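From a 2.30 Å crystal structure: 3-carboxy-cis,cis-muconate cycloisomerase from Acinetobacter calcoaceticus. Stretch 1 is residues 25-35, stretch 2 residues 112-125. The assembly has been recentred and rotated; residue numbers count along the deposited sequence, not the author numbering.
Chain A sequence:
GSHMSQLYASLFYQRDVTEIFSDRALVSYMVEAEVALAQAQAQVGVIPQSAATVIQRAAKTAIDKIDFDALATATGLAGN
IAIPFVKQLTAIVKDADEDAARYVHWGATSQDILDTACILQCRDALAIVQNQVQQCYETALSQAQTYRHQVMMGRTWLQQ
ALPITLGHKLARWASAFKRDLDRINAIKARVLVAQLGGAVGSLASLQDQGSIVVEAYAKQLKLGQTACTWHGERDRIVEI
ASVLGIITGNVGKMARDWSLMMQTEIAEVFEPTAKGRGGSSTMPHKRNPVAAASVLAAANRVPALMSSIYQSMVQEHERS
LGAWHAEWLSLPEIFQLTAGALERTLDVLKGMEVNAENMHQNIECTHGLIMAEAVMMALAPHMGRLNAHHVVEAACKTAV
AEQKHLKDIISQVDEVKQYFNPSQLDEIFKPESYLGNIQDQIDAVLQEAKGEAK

Stretch 1 (25-35) ALVSYMVEAEV
Stretch 2, residues 112-125: DILDTACILQCRDA

Both stretches are helical throughout, and both helices extend beyond the residues given here. Phi lies between -57° and -73° and psi between -30° and -50°. The backbone is held by regular i to i-4 hydrogen bonds, such as Ala33 N to Tyr29 O at 2.9 Å and Gln121 N to Ala117 O at 2.9 Å. The helix axes approach to 8.5 Å, and their N-to-C directions differ by 115°. The register is set by Tyr29 and Ala117, whose CA atoms lie 5.1 Å apart. Such a close approach goes with the small side chain of Ala117, whose CB points toward stretch 1. Ala117 CB lies 3.8 Å from Tyr29 CB, 3.8 Å from Met30 CG and 4.1 Å from Leu26 CD1.

Tyr29 has the largest covered area. Its side chain (chi1 m, chi2 -72°) sits as a knob among Ala117, Leu120, Gln121 and Asp124. Gln121 CA and Leu120 C lie over one ring face. Tyr29 CD1 is 3.6 Å from Leu120 CB, and Tyr29 CD2 is 3.4 Å from Gln121 CG. Asp124 (chi1 m) meets the ring at its edge. Tyr29 OH donates a very short hydrogen bond, 2.4 Å, to Asp124 OD2. It is the sole hydrogen bond across the contact.

Leu26 (t, p) brings CD1 to 3.6 Å from Gln121 OE1; Gln121 is m, t. Met30 (m, t, p) starts sideways, but its CE reaches 3.6 Å from Leu114 CD2 and 3.9 Å from Ile113 CG2. Leu114 is m, t and Ile113 is m, m.

Further along stretch 1, Ala33 CB points toward stretch 2. Ala33 CB packs 4.0 Å from Thr116 CG2 and 4.3 Å from Ile113 CD1. Glu34 (m, m) places OE2 3.5 Å from Ile113 CG1; this oxygen is hydrogen-bonded elsewhere in the structure. Glu32 (t, t) brings OE2 to 4.0 Å from Leu120 CD1, with Leu120 m, t.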

ATOM      1  N   ALA A  25     -17.760 -22.322  -7.790  1.00 41.00           N
ATOM      2  CA  ALA A  25     -18.471 -21.380  -8.634  1.00 39.75           C
ATOM      3  C   ALA A  25     -17.595 -20.895  -9.798  1.00 37.99           C
ATOM      4  O   ALA A  25     -18.105 -20.686 -10.917  1.00 38.49           O
ATOM      5  CB  ALA A  25     -18.993 -20.163  -7.822  1.00 38.54           C
ATOM      6  N   LEU A  26     -16.298 -20.714  -9.547  1.00 35.50           N
ATOM      7  CA  LEU A  26     -15.414 -20.221 -10.597  1.00 35.53           C
ATOM      8  C   LEU A  26     -15.454 -21.177 -11.799  1.00 35.46           C
ATOM      9  O   LEU A  26     -15.664 -20.752 -12.941  1.00 32.76           O
ATOM     10  CB  LEU A  26     -13.961 -20.047 -10.096  1.00 35.20           C
ATOM     11  CG  LEU A  26     -12.982 -19.651 -11.232  1.00 35.53           C
ATOM     12  CD1 LEU A  26     -13.325 -18.261 -11.789  1.00 33.56           C
ATOM     13  CD2 LEU A  26     -11.561 -19.714 -10.731  1.00 35.78           C
ATOM     14  N   VAL A  27     -15.278 -22.473 -11.526  1.00 36.49           N
ATOM     15  CA  VAL A  27     -15.329 -23.490 -12.590  1.00 37.92           C
ATOM     16  C   VAL A  27     -16.727 -23.514 -13.250  1.00 39.27           C
ATOM     17  O   VAL A  27     -16.846 -23.742 -14.450  1.00 40.29           O
ATOM     18  CB  VAL A  27     -14.960 -24.893 -12.062  1.00 38.54           C
ATOM     19  CG1 VAL A  27     -15.140 -25.918 -13.202  1.00 39.75           C
ATOM     20  CG2 VAL A  27     -13.488 -24.902 -11.546  1.00 36.67           C
ATOM     21  N   SER A  28     -17.773 -23.234 -12.477  1.00 38.29           N
ATOM     22  CA  SER A  28     -19.119 -23.174 -13.015  1.00 39.07           C
ATOM     23  C   SER A  28     -19.220 -22.090 -14.055  1.00 38.27           C
ATOM     24  O   SER A  28     -19.780 -22.290 -15.131  1.00 38.28           O
ATOM     25  CB  SER A  28     -20.117 -22.825 -11.924  1.00 41.60           C
ATOM     26  OG  SER A  28     -20.980 -23.907 -11.758  1.00 44.31           O
ATOM     27  N   TYR A  29     -18.679 -20.922 -13.722  1.00 37.40           N
ATOM     28  CA  TYR A  29     -18.728 -19.781 -14.633  1.00 36.60           C
ATOM     29  C   TYR A  29     -17.865 -20.047 -15.865  1.00 36.51           C
ATOM     30  O   TYR A  29     -18.185 -19.579 -16.964  1.00 35.17           O
ATOM     31  CB  TYR A  29     -18.257 -18.495 -13.928  1.00 35.02           C
ATOM     32  CG  TYR A  29     -19.232 -17.941 -12.917  1.00 36.08           C
ATOM     33  CD1 TYR A  29     -20.419 -17.333 -13.337  1.00 34.30           C
ATOM     34  CD2 TYR A  29     -18.930 -17.926 -11.546  1.00 36.88           C
ATOM     35  CE1 TYR A  29     -21.278 -16.711 -12.439  1.00 34.32           C
ATOM     36  CE2 TYR A  29     -19.807 -17.298 -10.614  1.00 36.61           C
ATOM     37  CZ  TYR A  29     -20.979 -16.693 -11.083  1.00 36.30           C
ATOM     38  OH  TYR A  29     -21.872 -16.074 -10.229  1.00 36.09           O
ATOM     39  N   MET A  30     -16.783 -20.801 -15.695  1.00 35.86           N
ATOM     40  CA  MET A  30     -15.933 -21.109 -16.856  1.00 37.70           C
ATOM     41  C   MET A  30     -16.709 -22.020 -17.813  1.00 37.16           C
ATOM     42  O   MET A  30     -16.629 -21.858 -19.060  1.00 35.82           O
ATOM     43  CB  MET A  30     -14.620 -21.784 -16.427  1.00 38.61           C
ATOM     44  CG  MET A  30     -13.664 -20.785 -15.725  1.00 41.79           C
ATOM     45  SD  MET A  30     -12.220 -21.604 -14.991  1.00 43.84           S
ATOM     46  CE  MET A  30     -11.276 -21.702 -16.427  1.00 43.44           C
ATOM     47  N   VAL A  31     -17.448 -22.964 -17.230  1.00 36.48           N
ATOM     48  CA  VAL A  31     -18.269 -23.865 -18.022  1.00 37.64           C
ATOM     49  C   VAL A  31     -19.280 -22.989 -18.781  1.00 39.27           C
ATOM     50  O   VAL A  31     -19.444 -23.113 -20.003  1.00 38.76           O
ATOM     51  CB  VAL A  31     -19.016 -24.871 -17.128  1.00 37.73           C
ATOM     52  CG1 VAL A  31     -20.159 -25.569 -17.935  1.00 38.74           C
ATOM     53  CG2 VAL A  31     -18.017 -25.914 -16.569  1.00 34.99           C
ATOM     54  N   GLU A  32     -19.908 -22.067 -18.070  1.00 39.11           N
ATOM     55  CA  GLU A  32     -20.881 -21.207 -18.699  1.00 41.66           C
ATOM     56  C   GLU A  32     -20.284 -20.442 -19.889  1.00 42.59           C
ATOM     57  O   GLU A  32     -20.934 -20.282 -20.944  1.00 42.13           O
ATOM     58  CB  GLU A  32     -21.416 -20.242 -17.659  1.00 44.33           C
ATOM     59  CG  GLU A  32     -22.568 -19.351 -18.114  1.00 49.75           C
ATOM     60  CD  GLU A  32     -23.140 -18.528 -16.932  1.00 54.10           C
ATOM     61  OE1 GLU A  32     -23.047 -18.994 -15.756  1.00 54.66           O
ATOM     62  OE2 GLU A  32     -23.694 -17.425 -17.177  1.00 56.20           O
ATOM     63  N   ALA A  33     -19.052 -19.953 -19.714  1.00 40.81           N
ATOM     64  CA  ALA A  33     -18.359 -19.236 -20.785  1.00 41.04           C
ATOM     65  C   ALA A  33     -18.097 -20.144 -22.034  1.00 41.31           C
ATOM     66  O   ALA A  33     -18.179 -19.678 -23.183  1.00 39.12           O
ATOM     67  CB  ALA A  33     -17.026 -18.686 -20.278  1.00 38.42           C
ATOM     68  N   GLU A  34     -17.726 -21.407 -21.787  1.00 40.78           N
ATOM     69  CA  GLU A  34     -17.455 -22.358 -22.866  1.00 42.00           C
ATOM     70  C   GLU A  34     -18.743 -22.667 -23.665  1.00 42.81           C
ATOM     71  O   GLU A  34     -18.734 -22.673 -24.901  1.00 42.38           O
ATOM     72  CB  GLU A  34     -16.840 -23.632 -22.294  1.00 41.74           C
ATOM     73  CG  GLU A  34     -15.415 -23.465 -21.777  1.00 42.21           C
ATOM     74  CD  GLU A  34     -14.388 -23.242 -22.877  1.00 43.56           C
ATOM     75  OE1 GLU A  34     -14.746 -23.151 -24.064  1.00 44.24           O
ATOM     76  OE2 GLU A  34     -13.202 -23.155 -22.555  1.00 44.98           O
ATOM     77  N   VAL A  35     -19.851 -22.851 -22.942  1.00 43.17           N
ATOM     78  CA  VAL A  35     -21.147 -23.103 -23.548  1.00 42.42           C
ATOM     79  C   VAL A  35     -21.537 -21.923 -24.407  1.00 42.51           C
ATOM     80  O   VAL A  35     -21.929 -22.103 -25.545  1.00 43.60           O
ATOM     81  CB  VAL A  35     -22.245 -23.305 -22.481  1.00 42.92           C
ATOM     82  CG1 VAL A  35     -23.606 -23.370 -23.131  1.00 43.05           C
ATOM     83  CG2 VAL A  35     -21.989 -24.572 -21.723  1.00 42.21           C
ATOM     84  N   ASP A 112      -9.295 -15.550 -22.243  1.00 30.35           N
ATOM     85  CA  ASP A 112     -10.660 -15.194 -22.624  1.00 31.92           C
ATOM     86  C   ASP A 112     -11.636 -15.834 -21.622  1.00 31.98           C
ATOM     87  O   ASP A 112     -12.536 -15.180 -21.117  1.00 30.53           O
ATOM     88  CB  ASP A 112     -11.018 -15.712 -24.018  1.00 31.33           C
ATOM     89  CG  ASP A 112     -10.142 -15.125 -25.108  1.00 33.66           C
ATOM     90  OD1 ASP A 112      -9.808 -13.914 -25.030  1.00 33.96           O
ATOM     91  OD2 ASP A 112      -9.793 -15.884 -26.054  1.00 34.09           O
ATOM     92  N   ILE A 113     -11.442 -17.116 -21.334  1.00 31.60           N
ATOM     93  CA  ILE A 113     -12.334 -17.817 -20.439  1.00 32.61           C
ATOM     94  C   ILE A 113     -12.179 -17.313 -18.973  1.00 32.62           C
ATOM     95  O   ILE A 113     -13.152 -17.168 -18.254  1.00 32.87           O
ATOM     96  CB  ILE A 113     -12.042 -19.343 -20.499  1.00 33.93           C
ATOM     97  CG1 ILE A 113     -12.208 -19.860 -21.929  1.00 35.72           C
ATOM     98  CG2 ILE A 113     -12.939 -20.092 -19.523  1.00 33.68           C
ATOM     99  CD1 ILE A 113     -13.532 -19.524 -22.595  1.00 35.30           C
ATOM    100  N   LEU A 114     -10.947 -17.066 -18.541  1.00 31.56           N
ATOM    101  CA  LEU A 114     -10.701 -16.592 -17.179  1.00 30.77           C
ATOM    102  C   LEU A 114     -11.261 -15.181 -16.969  1.00 30.37           C
ATOM    103  O   LEU A 114     -11.960 -14.960 -15.984  1.00 30.34           O
ATOM    104  CB  LEU A 114      -9.196 -16.655 -16.874  1.00 29.75           C
ATOM    105  CG  LEU A 114      -8.724 -18.129 -16.822  1.00 29.12           C
ATOM    106  CD1 LEU A 114      -7.243 -18.189 -16.791  1.00 29.50           C
ATOM    107  CD2 LEU A 114      -9.298 -18.853 -15.607  1.00 25.78           C
ATOM    108  N   ASP A 115     -10.986 -14.243 -17.891  1.00 28.83           N
ATOM    109  CA  ASP A 115     -11.522 -12.884 -17.749  1.00 30.57           C
ATOM    110  C   ASP A 115     -13.064 -12.851 -17.871  1.00 32.08           C
ATOM    111  O   ASP A 115     -13.744 -12.055 -17.180  1.00 32.34           O
ATOM    112  CB  ASP A 115     -10.966 -11.925 -18.807  1.00 30.04           C
ATOM    113  CG  ASP A 115      -9.557 -11.480 -18.524  1.00 30.46           C
ATOM    114  OD1 ASP A 115      -8.996 -11.825 -17.454  1.00 29.83           O
ATOM    115  OD2 ASP A 115      -9.013 -10.777 -19.396  1.00 29.31           O
ATOM    116  N   THR A 116     -13.622 -13.707 -18.740  1.00 31.38           N
ATOM    117  CA  THR A 116     -15.065 -13.724 -18.882  1.00 30.76           C
ATOM    118  C   THR A 116     -15.692 -14.288 -17.591  1.00 30.36           C
ATOM    119  O   THR A 116     -16.667 -13.747 -17.088  1.00 29.02           O
ATOM    120  CB  THR A 116     -15.538 -14.537 -20.164  1.00 29.75           C
ATOM    121  OG1 THR A 116     -15.139 -13.841 -21.359  1.00 27.49           O
ATOM    122  CG2 THR A 116     -17.062 -14.702 -20.143  1.00 27.39           C
ATOM    123  N   ALA A 117     -15.118 -15.354 -17.043  1.00 30.49           N
ATOM    124  CA  ALA A 117     -15.693 -15.901 -15.803  1.00 32.01           C
ATOM    125  C   ALA A 117     -15.533 -14.827 -14.685  1.00 32.63           C
ATOM    126  O   ALA A 117     -16.421 -14.658 -13.830  1.00 32.93           O
ATOM    127  CB  ALA A 117     -15.003 -17.210 -15.401  1.00 29.61           C
ATOM    128  N   CYS A 118     -14.412 -14.106 -14.691  1.00 31.74           N
ATOM    129  CA  CYS A 118     -14.226 -13.056 -13.700  1.00 31.56           C
ATOM    130  C   CYS A 118     -15.347 -11.995 -13.819  1.00 31.07           C
ATOM    131  O   CYS A 118     -15.945 -11.615 -12.805  1.00 29.71           O
ATOM    132  CB  CYS A 118     -12.859 -12.383 -13.870  1.00 32.47           C
ATOM    133  SG  CYS A 118     -12.559 -11.027 -12.689  1.00 36.62           S
ATOM    134  N   ILE A 119     -15.619 -11.507 -15.036  1.00 30.91           N
ATOM    135  CA  ILE A 119     -16.694 -10.534 -15.223  1.00 30.37           C
ATOM    136  C   ILE A 119     -18.095 -11.108 -14.860  1.00 32.30           C
ATOM    137  O   ILE A 119     -18.971 -10.376 -14.345  1.00 30.65           O
ATOM    138  CB  ILE A 119     -16.705 -10.009 -16.652  1.00 29.41           C
ATOM    139  CG1 ILE A 119     -15.437  -9.159 -16.875  1.00 29.66           C
ATOM    140  CG2 ILE A 119     -17.978  -9.212 -16.910  1.00 26.98           C
ATOM    141  CD1 ILE A 119     -15.282  -8.008 -15.888  1.00 27.00           C
ATOM    142  N   LEU A 120     -18.299 -12.404 -15.106  1.00 30.96           N
ATOM    143  CA  LEU A 120     -19.580 -12.997 -14.733  1.00 34.23           C
ATOM    144  C   LEU A 120     -19.678 -12.987 -13.208  1.00 34.60           C
ATOM    145  O   LEU A 120     -20.743 -12.677 -12.661  1.00 35.35           O
ATOM    146  CB  LEU A 120     -19.734 -14.431 -15.269  1.00 34.42           C
ATOM    147  CG  LEU A 120     -19.880 -14.535 -16.810  1.00 35.69           C
ATOM    148  CD1 LEU A 120     -19.969 -15.987 -17.233  1.00 34.94           C
ATOM    149  CD2 LEU A 120     -21.114 -13.770 -17.262  1.00 34.65           C
ATOM    150  N   GLN A 121     -18.577 -13.318 -12.522  1.00 32.60           N
ATOM    151  CA  GLN A 121     -18.576 -13.286 -11.076  1.00 31.72           C
ATOM    152  C   GLN A 121     -18.840 -11.843 -10.585  1.00 31.82           C
ATOM    153  O   GLN A 121     -19.654 -11.633  -9.694  1.00 32.11           O
ATOM    154  CB  GLN A 121     -17.235 -13.780 -10.525  1.00 31.80           C
ATOM    155  CG  GLN A 121     -17.013 -15.291 -10.603  1.00 31.67           C
ATOM    156  CD  GLN A 121     -15.599 -15.665 -10.160  1.00 32.93           C
ATOM    157  OE1 GLN A 121     -14.633 -15.104 -10.669  1.00 33.10           O
ATOM    158  NE2 GLN A 121     -15.469 -16.604  -9.208  1.00 31.24           N
ATOM    159  N   CYS A 122     -18.154 -10.865 -11.166  1.00 30.51           N
ATOM    160  CA  CYS A 122     -18.324  -9.481 -10.779  1.00 31.86           C
ATOM    161  C   CYS A 122     -19.769  -9.032 -10.996  1.00 33.99           C
ATOM    162  O   CYS A 122     -20.305  -8.221 -10.220  1.00 33.55           O
ATOM    163  CB  CYS A 122     -17.387  -8.569 -11.597  1.00 31.06           C
ATOM    164  SG  CYS A 122     -15.614  -8.711 -11.165  1.00 33.29           S
ATOM    165  N   ARG A 123     -20.397  -9.520 -12.072  1.00 33.84           N
ATOM    166  CA  ARG A 123     -21.760  -9.109 -12.305  1.00 34.24           C
ATOM    167  C   ARG A 123     -22.645  -9.573 -11.162  1.00 32.79           C
ATOM    168  O   ARG A 123     -23.456  -8.808 -10.643  1.00 32.79           O
ATOM    169  CB  ARG A 123     -22.304  -9.655 -13.629  1.00 35.22           C
ATOM    170  CG  ARG A 123     -23.738  -9.158 -13.893  1.00 36.52           C
ATOM    171  CD  ARG A 123     -24.232  -9.527 -15.301  1.00 40.09           C
ATOM    172  NE  ARG A 123     -24.181 -10.965 -15.591  1.00 41.56           N
ATOM    173  CZ  ARG A 123     -24.374 -11.490 -16.811  1.00 43.17           C
ATOM    174  NH1 ARG A 123     -24.631 -10.696 -17.865  1.00 40.19           N
ATOM    175  NH2 ARG A 123     -24.318 -12.810 -16.972  1.00 41.95           N
ATOM    176  N   ASP A 124     -22.480 -10.819 -10.761  1.00 31.55           N
ATOM    177  CA  ASP A 124     -23.319 -11.346  -9.714  1.00 33.06           C
ATOM    178  C   ASP A 124     -23.019 -10.755  -8.320  1.00 34.66           C
ATOM    179  O   ASP A 124     -23.941 -10.497  -7.542  1.00 34.28           O
ATOM    180  CB  ASP A 124     -23.220 -12.880  -9.674  1.00 32.90           C
ATOM    181  CG  ASP A 124     -23.974 -13.564 -10.846  1.00 35.81           C
ATOM    182  OD1 ASP A 124     -24.778 -12.889 -11.518  1.00 35.78           O
ATOM    183  OD2 ASP A 124     -23.753 -14.771 -11.103  1.00 36.14           O
ATOM    184  N   ALA A 125     -21.740 -10.551  -7.993  1.00 33.02           N
ATOM    185  CA  ALA A 125     -21.405  -9.999  -6.684  1.00 32.63           C
ATOM    186  C   ALA A 125     -21.770  -8.506  -6.636  1.00 32.51           C
ATOM    187  O   ALA A 125     -22.102  -8.003  -5.577  1.00 33.35           O
ATOM    188  CB  ALA A 125     -19.902 -10.241  -6.359  1.00 31.93           C
TER